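Local atomic coordinates of phosphatidylglycerophosphatase and protein-tyrosine phosphatase 1 (Mus musculus, PDB entry 3RGO), a protein that removes the terminal phosphate of phosphatidylglycerophosphate to give phosphatidylglycerol, an essential step in making the mitochondrial lipid cardiolipin. Residues W1-G12 / I126-S134; A108-P119 / L143-T151. All coordinates share one frame; numbering follows the deposited sequence.

Interaction 1. Residues W1-G12 / I126-S134; sequences WYHRIDHTVLLG and IAKIRSHIS
R130, in the chain that leaves helix 119-129, reaches across the N-terminal hairpin, where strands 2-4 and 9-12 pair antiparallel at one side of the central sheet of this dual-specificity phosphatase domain. With CG anti to the backbone N (chi1 -177°) and the chain extended from CG to NE, the side chain spans the hairpin. CB and CG run beside the imidazole of H3, CG coming 3.3 Å from ND1. CD, still beside H3 ND1, also lies against CD2 of L11 at 3.9 Å, so the aliphatic half of the arginine has a leucine to rest on. NE hydrogen-bonds to O of G99, and CZ lies at the imidazole edge, in the plane of the H3 ring. At the tip, NH1 donates to H3 ND1 over 2.8 Å with an N-H...N angle of 155°; the acceptor lies nearly in the guanidinium plane, while the donor stands 17° out of the imidazole plane. NH2 is bonded to O of A98, and CA of G12 sits over the centre of one guanidinium face; glycine suits the place because a CB here would run into CB of Y2. A leucine in place of R130 would probably leave H3 ND1 and the A98 and G99 carbonyls without this donor and the hairpin less firmly tied to the loop that follows C96, the predicted phosphocysteine nucleophile. Nearer the helix, I129 CG2 packs on H3 CB at 3.7 Å, its CD1 approaches that of I5, and I126 CG2 meets L11 CD2, branched apolar groups filling the space between helix and hairpin. A water accepts from both the W1 backbone N, at 2.6 Å, and R130 NH1, at 3.0 Å.

Interaction 2. Residues A108-P119 / L143-T151; sequences AAYLIQVHNWSP and LKEFHKEIT
F146 and H147 both hold CG anti to the backbone N (chi1 -175° and -174°), which swings their rings from helix 137-154 onto the 108-119 segment. The phenyl ring takes A109 CB over one face, the methyl carbon 4.0 Å from the centroid; a residue as small as alanine lets the ring lie close to the helix backbone. I112 divides its branches between neighbours: CG2 meets the edge of the H147 imidazole, 3.7 Å from CD2, and CD1 reaches L143 CD2. The two helix segments run nearly parallel, crossing at -25° with axes 9.8 Å apart; L143 is a knob in a hole formed by A108, A109 and I112 of helix 102-115 and closed by P119 at the start of helix 119-129, its CD1 3.6 Å from A108 CB. This packing joins two helices of the phosphatase domain and the start of a third, away from the predicted catalytic cysteine. P119, rigid and suited to a first helical turn, puts CD over one face of the H147 ring at 4.2 Å from the centroid, while T151 OG1 lies over the opposite face. The T151 hydroxyl bonds to H147 O at 2.8 Å; this carbonyl receives both OG1 and the T151 backbone N, from opposite faces of its plane. Farther along, I150 CG1 lies 4.2 Å from Q113 CB.

The centres of interactions 1 and 2 lie about 17 Å apart, and their segments alternate along the chain: 1-12, 108-119, 126-134, 143-151. Helices 102-115, 119-129 and 137-154 follow one another in sequence; interaction 2 joins the first to the third, and interaction 1 brings the end of the middle one against the hairpin that forms one edge of the sheet. The two contacts also touch directly. D6 OD2 and Y110 OH, 2.6 Å apart, probably share a hydrogen bond, and I126 packs against A108 and L111. Helix 102-115 thus lies between them, packing against the hairpin on one side and the C-terminal helix on another, within one phosphatase domain.

Interaction 1. Residues W1-G12 / I126-S134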
loop_
_atom_site.group_PDB
_atom_site.type_symbol
_atom_site.label_atom_id
_atom_site.label_comp_id
_atom_site.label_asym_id
_atom_site.label_seq_id
_atom_site.Cartn_x
_atom_site.Cartn_y
_atom_site.Cartn_z
ATOM N N TRP A 1 -0.914 -9.212 12.477
ATOM C CA TRP A 1 -1.604 -9.367 11.200
ATOM C C TRP A 1 -1.312 -8.163 10.319
ATOM O O TRP A 1 -1.159 -8.275 9.101
ATOM C CB TRP A 1 -3.118 -9.489 11.402
ATOM C CG TRP A 1 -3.845 -9.970 10.171
ATOM C CD1 TRP A 1 -4.280 -9.212 9.116
ATOM C CD2 TRP A 1 -4.216 -11.324 9.867
ATOM N NE1 TRP A 1 -4.894 -10.010 8.178
ATOM C CE2 TRP A 1 -4.869 -11.310 8.616
ATOM C CE3 TRP A 1 -4.060 -12.545 10.533
ATOM C CZ2 TRP A 1 -5.365 -12.472 8.019
ATOM C CZ3 TRP A 1 -4.554 -13.700 9.934
ATOM C CH2 TRP A 1 -5.200 -13.653 8.693
ATOM N N TYR A 2 -1.250 -7.001 10.952
ATOM C CA TYR A 2 -0.937 -5.770 10.253
ATOM C C TYR A 2 -0.255 -4.818 11.219
ATOM O O TYR A 2 -0.352 -4.985 12.439
ATOM C CB TYR A 2 -2.208 -5.133 9.686
ATOM C CG TYR A 2 -3.178 -4.663 10.744
ATOM C CD1 TYR A 2 -3.115 -3.369 11.246
ATOM C CD2 TYR A 2 -4.158 -5.513 11.242
ATOM C CE1 TYR A 2 -4.001 -2.935 12.218
ATOM C CE2 TYR A 2 -5.048 -5.089 12.213
ATOM C CZ TYR A 2 -4.965 -3.802 12.698
ATOM O OH TYR A 2 -5.854 -3.380 13.664
ATOM N N HIS A 3 0.434 -3.825 10.665
ATOM C CA HIS A 3 1.116 -2.809 11.455
ATOM C C HIS A 3 0.788 -1.423 10.913
ATOM O O HIS A 3 0.706 -1.224 9.698
ATOM C CB HIS A 3 2.634 -3.010 11.396
ATOM C CG HIS A 3 3.114 -4.251 12.080
ATOM N ND1 HIS A 3 3.201 -5.469 11.439
ATOM C CD2 HIS A 3 3.547 -4.460 13.345
ATOM C CE1 HIS A 3 3.663 -6.376 12.281
ATOM N NE2 HIS A 3 3.879 -5.790 13.446
ATOM N N ARG A 4 0.610 -0.462 11.809
ATOM C CA ARG A 4 0.472 0.928 11.392
ATOM C C ARG A 4 1.835 1.479 10.982
ATOM O O ARG A 4 2.825 1.313 11.703
ATOM C CB ARG A 4 -0.140 1.782 12.505
ATOM C CG ARG A 4 -0.124 3.274 12.192
ATOM C CD ARG A 4 -0.999 4.069 13.149
ATOM N NE ARG A 4 -2.402 3.663 13.087
ATOM C CZ ARG A 4 -3.267 4.093 12.172
ATOM N NH1 ARG A 4 -2.875 4.934 11.222
ATOM N NH2 ARG A 4 -4.528 3.673 12.203
ATOM N N ILE A 5 1.886 2.122 9.818
ATOM C CA ILE A 5 3.128 2.697 9.312
ATOM C C ILE A 5 3.245 4.159 9.737
ATOM O O ILE A 5 4.292 4.603 10.216
ATOM C CB ILE A 5 3.215 2.592 7.777
ATOM C CG1 ILE A 5 3.125 1.124 7.335
ATOM C CG2 ILE A 5 4.501 3.225 7.272
ATOM C CD1 ILE A 5 4.242 0.238 7.879
ATOM N N ASP A 6 2.162 4.903 9.547
ATOM C CA ASP A 6 2.055 6.262 10.065
ATOM C C ASP A 6 0.586 6.603 10.308
ATOM O O ASP A 6 -0.257 5.709 10.397
ATOM C CB ASP A 6 2.758 7.291 9.156
ATOM C CG ASP A 6 2.117 7.417 7.779
ATOM O OD1 ASP A 6 1.001 6.900 7.574
ATOM O OD2 ASP A 6 2.734 8.056 6.897
ATOM N N HIS A 7 0.277 7.888 10.424
ATOM C CA HIS A 7 -1.086 8.306 10.729
ATOM C C HIS A 7 -2.086 7.906 9.633
ATOM O O HIS A 7 -3.283 7.814 9.889
ATOM C CB HIS A 7 -1.131 9.818 10.985
ATOM C CG HIS A 7 -2.415 10.292 11.593
ATOM N ND1 HIS A 7 -3.424 10.865 10.851
ATOM C CD2 HIS A 7 -2.853 10.275 12.876
ATOM C CE1 HIS A 7 -4.429 11.185 11.651
ATOM N NE2 HIS A 7 -4.108 10.836 12.882
ATOM N N THR A 8 -1.591 7.670 8.418
ATOM C CA THR A 8 -2.461 7.344 7.282
ATOM C C THR A 8 -2.426 5.863 6.907
ATOM O O THR A 8 -3.464 5.208 6.795
ATOM C CB THR A 8 -2.083 8.152 6.010
ATOM O OG1 THR A 8 -2.194 9.558 6.264
ATOM C CG2 THR A 8 -2.994 7.786 4.844
ATOM N N VAL A 9 -1.223 5.339 6.716
ATOM C CA VAL A 9 -1.068 4.022 6.107
ATOM C C VAL A 9 -0.900 2.880 7.101
ATOM O O VAL A 9 -0.174 2.993 8.084
ATOM C CB VAL A 9 0.106 4.015 5.115
ATOM C CG1 VAL A 9 0.444 2.585 4.680
ATOM C CG2 VAL A 9 -0.223 4.896 3.921
ATOM N N LEU A 10 -1.596 1.779 6.832
ATOM C CA LEU A 10 -1.327 0.518 7.503
ATOM C C LEU A 10 -0.936 -0.526 6.463
ATOM O O LEU A 10 -1.419 -0.502 5.329
ATOM C CB LEU A 10 -2.546 0.045 8.299
ATOM C CG LEU A 10 -3.093 1.052 9.316
ATOM C CD1 LEU A 10 -4.256 1.835 8.720
ATOM C CD2 LEU A 10 -3.518 0.342 10.591
ATOM N N LEU A 11 -0.045 -1.427 6.860
ATOM C CA LEU A 11 0.437 -2.499 5.999
ATOM C C LEU A 11 0.193 -3.834 6.701
ATOM O O LEU A 11 0.613 -4.021 7.844
ATOM C CB LEU A 11 1.930 -2.321 5.722
ATOM C CG LEU A 11 2.666 -3.495 5.070
ATOM C CD1 LEU A 11 2.179 -3.739 3.647
ATOM C CD2 LEU A 11 4.171 -3.275 5.095
ATOM N N GLY A 12 -0.491 -4.756 6.030
ATOM C CA GLY A 12 -0.794 -6.046 6.632
ATOM C C GLY A 12 -1.175 -7.146 5.661
ATOM O O GLY A 12 -1.244 -6.934 4.450
ATOM N N ILE A 126 10.118 0.621 7.104
ATOM C CA ILE A 126 9.049 -0.366 7.137
ATOM C C ILE A 126 9.510 -1.606 7.900
ATOM O O ILE A 126 8.760 -2.165 8.697
ATOM C CB ILE A 126 8.596 -0.742 5.712
ATOM C CG1 ILE A 126 7.963 0.471 5.021
ATOM C CG2 ILE A 126 7.613 -1.909 5.740
ATOM C CD1 ILE A 126 7.869 0.333 3.510
ATOM N N ALA A 127 10.752 -2.020 7.664
ATOM C CA ALA A 127 11.287 -3.230 8.294
ATOM C C ALA A 127 11.514 -3.050 9.795
ATOM O O ALA A 127 11.560 -4.023 10.546
ATOM C CB ALA A 127 12.573 -3.675 7.601
ATOM N N LYS A 128 11.652 -1.802 10.230
ATOM C CA LYS A 128 11.829 -1.514 11.648
ATOM C C LYS A 128 10.520 -1.750 12.398
ATOM O O LYS A 128 10.515 -1.994 13.608
ATOM C CB LYS A 128 12.308 -0.074 11.847
ATOM C CG LYS A 128 12.901 0.210 13.218
ATOM C CD LYS A 128 13.443 1.630 13.298
ATOM C CE LYS A 128 14.518 1.883 12.250
ATOM N NZ LYS A 128 15.763 1.103 12.507
ATOM N N ILE A 129 9.411 -1.689 11.667
ATOM C CA ILE A 129 8.087 -1.850 12.253
ATOM C C ILE A 129 7.520 -3.251 12.037
ATOM O O ILE A 129 6.976 -3.858 12.959
ATOM C CB ILE A 129 7.090 -0.831 11.673
ATOM C CG1 ILE A 129 7.523 0.591 12.026
ATOM C CG2 ILE A 129 5.669 -1.122 12.179
ATOM C CD1 ILE A 129 6.783 1.663 11.253
ATOM N N ARG A 130 7.647 -3.756 10.814
ATOM C CA ARG A 130 7.053 -5.038 10.448
ATOM C C ARG A 130 8.114 -6.044 10.000
ATOM O O ARG A 130 8.989 -5.723 9.200
ATOM C CB ARG A 130 6.001 -4.834 9.356
ATOM C CG ARG A 130 5.264 -6.096 8.938
ATOM C CD ARG A 130 4.010 -5.750 8.148
ATOM N NE ARG A 130 3.334 -6.939 7.636
ATOM C CZ ARG A 130 2.460 -7.667 8.329
ATOM N NH1 ARG A 130 2.151 -7.330 9.572
ATOM N NH2 ARG A 130 1.895 -8.733 7.777
ATOM N N SER A 131 8.019 -7.264 10.518
ATOM C CA SER A 131 9.034 -8.284 10.284
ATOM C C SER A 131 8.901 -8.957 8.918
ATOM O O SER A 131 7.840 -8.919 8.288
ATOM C CB SER A 131 8.970 -9.348 11.381
ATOM O OG SER A 131 7.844 -10.190 11.195
ATOM N N HIS A 132 9.991 -9.574 8.475
ATOM C CA HIS A 132 10.009 -10.348 7.235
ATOM C C HIS A 132 9.653 -9.538 5.986
ATOM O O HIS A 132 9.132 -10.079 5.007
ATOM C CB HIS A 132 9.115 -11.584 7.361
ATOM C CG HIS A 132 9.488 -12.478 8.503
ATOM N ND1 HIS A 132 10.543 -13.361 8.443
ATOM C CD2 HIS A 132 8.951 -12.617 9.739
ATOM C CE1 HIS A 132 10.640 -14.009 9.592
ATOM N NE2 HIS A 132 9.685 -13.576 10.395
ATOM N N ILE A 133 9.938 -8.242 6.018
ATOM C CA ILE A 133 9.826 -7.441 4.812
ATOM C C ILE A 133 10.856 -7.972 3.830
ATOM O O ILE A 133 12.031 -8.115 4.166
ATOM C CB ILE A 133 10.092 -5.952 5.084
ATOM C CG1 ILE A 133 9.079 -5.410 6.092
ATOM C CG2 ILE A 133 10.032 -5.148 3.783
ATOM C CD1 ILE A 133 7.633 -5.606 5.676
ATOM N N SER A 134 10.409 -8.290 2.623
ATOM C CA SER A 134 11.305 -8.802 1.601
ATOM C C SER A 134 11.033 -8.100 0.279
ATOM O O SER A 134 10.097 -8.451 -0.438
ATOM C CB SER A 134 11.139 -10.314 1.441
ATOM O OG SER A 134 11.987 -10.802 0.415
HETATM O O HOH W 1 1.597 -9.223 11.871
#

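Interaction 2. Residues A108-P119 / L143-T151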
loop_
_atom_site.group_PDB
_atom_site.type_symbol
_atom_site.label_atom_id
_atom_site.label_comp_id
_atom_site.label_asym_id
_atom_site.label_seq_id
_atom_site.Cartn_x
_atom_site.Cartn_y
_atom_site.Cartn_z
ATOM N N ALA A 108 6.429 1.440 0.425
ATOM C CA ALA A 108 7.728 2.060 0.187
ATOM C C ALA A 108 7.607 3.260 -0.742
ATOM O O ALA A 108 8.214 4.301 -0.503
ATOM C CB ALA A 108 8.728 1.034 -0.389
ATOM N N ALA A 109 6.824 3.117 -1.805
ATOM C CA ALA A 109 6.669 4.202 -2.761
ATOM C C ALA A 109 6.000 5.404 -2.095
ATOM O O ALA A 109 6.427 6.543 -2.276
ATOM C CB ALA A 109 5.870 3.737 -3.973
ATOM N N TYR A 110 4.953 5.134 -1.323
ATOM C CA TYR A 110 4.280 6.157 -0.529
ATOM C C TYR A 110 5.273 6.942 0.331
ATOM O O TYR A 110 5.304 8.173 0.281
ATOM C CB TYR A 110 3.206 5.505 0.352
ATOM C CG TYR A 110 2.725 6.346 1.511
ATOM C CD1 TYR A 110 1.783 7.349 1.323
ATOM C CD2 TYR A 110 3.207 6.128 2.797
ATOM C CE1 TYR A 110 1.339 8.125 2.387
ATOM C CE2 TYR A 110 2.771 6.887 3.862
ATOM C CZ TYR A 110 1.840 7.886 3.654
ATOM O OH TYR A 110 1.405 8.644 4.717
ATOM N N LEU A 111 6.086 6.231 1.111
ATOM C CA LEU A 111 7.063 6.876 1.986
ATOM C C LEU A 111 8.114 7.668 1.210
ATOM O O LEU A 111 8.526 8.758 1.627
ATOM C CB LEU A 111 7.734 5.841 2.889
ATOM C CG LEU A 111 6.815 5.170 3.914
ATOM C CD1 LEU A 111 7.547 4.042 4.624
ATOM C CD2 LEU A 111 6.272 6.186 4.918
ATOM N N ILE A 112 8.560 7.115 0.088
ATOM C CA ILE A 112 9.513 7.820 -0.758
ATOM C C ILE A 112 8.971 9.186 -1.150
ATOM O O ILE A 112 9.657 10.199 -1.020
ATOM C CB ILE A 112 9.858 7.011 -2.023
ATOM C CG1 ILE A 112 10.709 5.790 -1.647
ATOM C CG2 ILE A 112 10.589 7.884 -3.037
ATOM C CD1 ILE A 112 10.931 4.808 -2.786
ATOM N N GLN A 113 7.731 9.209 -1.619
ATOM C CA GLN A 113 7.128 10.446 -2.081
ATOM C C GLN A 113 6.864 11.398 -0.921
ATOM O O GLN A 113 7.200 12.576 -0.995
ATOM C CB GLN A 113 5.832 10.172 -2.845
ATOM C CG GLN A 113 5.038 11.444 -3.132
ATOM C CD GLN A 113 4.117 11.302 -4.319
ATOM O OE1 GLN A 113 4.274 10.396 -5.134
ATOM N NE2 GLN A 113 3.145 12.201 -4.424
ATOM N N VAL A 114 6.270 10.878 0.148
ATOM C CA VAL A 114 5.928 11.694 1.308
ATOM C C VAL A 114 7.153 12.338 1.960
ATOM O O VAL A 114 7.110 13.503 2.364
ATOM C CB VAL A 114 5.153 10.872 2.363
ATOM C CG1 VAL A 114 5.017 11.653 3.667
ATOM C CG2 VAL A 114 3.785 10.483 1.823
ATOM N N HIS A 115 8.250 11.591 2.053
ATOM C CA HIS A 115 9.419 12.080 2.788
ATOM C C HIS A 115 10.590 12.500 1.909
ATOM O O HIS A 115 11.610 12.979 2.410
ATOM C CB HIS A 115 9.885 11.025 3.791
ATOM C CG HIS A 115 8.854 10.669 4.814
ATOM N ND1 HIS A 115 8.509 11.517 5.847
ATOM C CD2 HIS A 115 8.096 9.560 4.967
ATOM C CE1 HIS A 115 7.586 10.938 6.594
ATOM N NE2 HIS A 115 7.317 9.752 6.082
ATOM N N ASN A 116 10.443 12.345 0.599
ATOM C CA ASN A 116 11.584 12.471 -0.285
ATOM C C ASN A 116 12.743 11.625 0.249
ATOM O O ASN A 116 13.864 12.108 0.382
ATOM C CB ASN A 116 12.009 13.941 -0.419
ATOM C CG ASN A 116 13.153 14.127 -1.388
ATOM O OD1 ASN A 116 13.256 13.413 -2.388
ATOM N ND2 ASN A 116 14.028 15.087 -1.096
ATOM N N TRP A 117 12.451 10.366 0.575
ATOM C CA TRP A 117 13.455 9.421 1.068
ATOM C C TRP A 117 13.987 8.529 -0.051
ATOM O O TRP A 117 13.343 8.356 -1.086
ATOM C CB TRP A 117 12.862 8.507 2.150
ATOM C CG TRP A 117 12.731 9.108 3.514
ATOM C CD1 TRP A 117 13.216 10.321 3.940
ATOM C CD2 TRP A 117 12.079 8.518 4.645
ATOM N NE1 TRP A 117 12.897 10.515 5.266
ATOM C CE2 TRP A 117 12.198 9.429 5.720
ATOM C CE3 TRP A 117 11.404 7.312 4.855
ATOM C CZ2 TRP A 117 11.665 9.165 6.982
ATOM C CZ3 TRP A 117 10.873 7.056 6.109
ATOM C CH2 TRP A 117 11.013 7.979 7.156
ATOM N N SER A 118 15.162 7.954 0.174
ATOM C CA SER A 118 15.703 6.950 -0.729
ATOM C C SER A 118 14.890 5.669 -0.596
ATOM O O SER A 118 14.246 5.436 0.430
ATOM C CB SER A 118 17.167 6.663 -0.397
ATOM O OG SER A 118 17.278 6.050 0.876
ATOM N N PRO A 119 14.907 4.828 -1.636
ATOM C CA PRO A 119 14.214 3.546 -1.497
ATOM C C PRO A 119 14.652 2.814 -0.229
ATOM O O PRO A 119 13.812 2.327 0.507
ATOM C CB PRO A 119 14.646 2.783 -2.752
ATOM C CG PRO A 119 14.871 3.868 -3.767
ATOM C CD PRO A 119 15.452 5.030 -2.991
ATOM N N LEU A 143 11.256 0.991 -7.605
ATOM C CA LEU A 143 11.276 2.015 -6.563
ATOM C C LEU A 143 12.363 3.057 -6.846
ATOM O O LEU A 143 12.211 4.231 -6.515
ATOM C CB LEU A 143 11.498 1.385 -5.184
ATOM C CG LEU A 143 10.330 0.597 -4.586
ATOM C CD1 LEU A 143 10.702 -0.011 -3.238
ATOM C CD2 LEU A 143 9.108 1.495 -4.448
ATOM N N LYS A 144 13.454 2.620 -7.461
ATOM C CA LYS A 144 14.509 3.545 -7.886
ATOM C C LYS A 144 14.021 4.508 -8.965
ATOM O O LYS A 144 14.342 5.704 -8.935
ATOM C CB LYS A 144 15.731 2.779 -8.400
ATOM C CG LYS A 144 16.690 2.300 -7.320
ATOM C CD LYS A 144 18.019 1.868 -7.943
ATOM C CE LYS A 144 19.109 1.666 -6.896
ATOM N NZ LYS A 144 18.782 0.579 -5.934
ATOM N N GLU A 145 13.266 3.991 -9.932
ATOM C CA GLU A 145 12.731 4.834 -11.001
ATOM C C GLU A 145 11.675 5.775 -10.424
ATOM O O GLU A 145 11.577 6.944 -10.814
ATOM C CB GLU A 145 12.122 3.987 -12.121
ATOM C CG GLU A 145 13.124 3.151 -12.909
ATOM C CD GLU A 145 13.754 3.916 -14.062
ATOM O OE1 GLU A 145 14.135 5.091 -13.869
ATOM O OE2 GLU A 145 13.872 3.338 -15.165
ATOM N N PHE A 146 10.888 5.258 -9.485
ATOM C CA PHE A 146 9.859 6.059 -8.832
ATOM C C PHE A 146 10.511 7.227 -8.094
ATOM O O PHE A 146 10.014 8.355 -8.131
ATOM C CB PHE A 146 9.035 5.195 -7.864
ATOM C CG PHE A 146 7.872 5.920 -7.245
ATOM C CD1 PHE A 146 8.004 6.554 -6.020
ATOM C CD2 PHE A 146 6.648 5.966 -7.889
ATOM C CE1 PHE A 146 6.936 7.216 -5.449
ATOM C CE2 PHE A 146 5.579 6.628 -7.327
ATOM C CZ PHE A 146 5.723 7.257 -6.105
ATOM N N HIS A 147 11.630 6.942 -7.435
ATOM C CA HIS A 147 12.406 7.949 -6.720
ATOM C C HIS A 147 12.895 9.062 -7.652
ATOM O O HIS A 147 12.854 10.239 -7.300
ATOM C CB HIS A 147 13.590 7.287 -6.012
ATOM C CG HIS A 147 14.362 8.215 -5.125
ATOM N ND1 HIS A 147 15.671 8.566 -5.376
ATOM C CD2 HIS A 147 14.009 8.864 -3.991
ATOM C CE1 HIS A 147 16.091 9.391 -4.433
ATOM N NE2 HIS A 147 15.102 9.586 -3.580
ATOM N N LYS A 148 13.355 8.687 -8.840
ATOM C CA LYS A 148 13.801 9.667 -9.826
ATOM C C LYS A 148 12.660 10.552 -10.323
ATOM O O LYS A 148 12.838 11.757 -10.514
ATOM C CB LYS A 148 14.471 8.967 -11.010
ATOM C CG LYS A 148 15.782 8.283 -10.671
ATOM C CD LYS A 148 16.402 7.646 -11.906
ATOM C CE LYS A 148 17.686 6.909 -11.563
ATOM N NZ LYS A 148 18.334 6.333 -12.774
ATOM N N GLU A 149 11.495 9.950 -10.547
ATOM C CA GLU A 149 10.323 10.683 -11.018
ATOM C C GLU A 149 9.824 11.662 -9.964
ATOM O O GLU A 149 9.443 12.795 -10.282
ATOM C CB GLU A 149 9.195 9.723 -11.401
ATOM C CG GLU A 149 9.450 8.939 -12.677
ATOM C CD GLU A 149 8.235 8.146 -13.120
ATOM O OE1 GLU A 149 7.339 7.926 -12.284
ATOM O OE2 GLU A 149 8.174 7.744 -14.299
ATOM N N ILE A 150 9.828 11.215 -8.714
ATOM C CA ILE A 150 9.407 12.041 -7.588
ATOM C C ILE A 150 10.286 13.274 -7.460
ATOM O O ILE A 150 9.793 14.383 -7.242
ATOM C CB ILE A 150 9.466 11.246 -6.262
ATOM C CG1 ILE A 150 8.336 10.216 -6.212
ATOM C CG2 ILE A 150 9.426 12.187 -5.067
ATOM C CD1 ILE A 150 7.026 10.708 -6.789
ATOM N N THR A 151 11.591 13.073 -7.600
ATOM C CA THR A 151 12.554 14.162 -7.514
ATOM C C THR A 151 12.363 15.177 -8.644
ATOM O O THR A 151 12.405 16.388 -8.418
ATOM C CB THR A 151 13.995 13.618 -7.552
ATOM O OG1 THR A 151 14.160 12.635 -6.521
ATOM C CG2 THR A 151 14.999 14.742 -7.349
HETATM O O HOH W 2 16.605 11.197 -1.054
#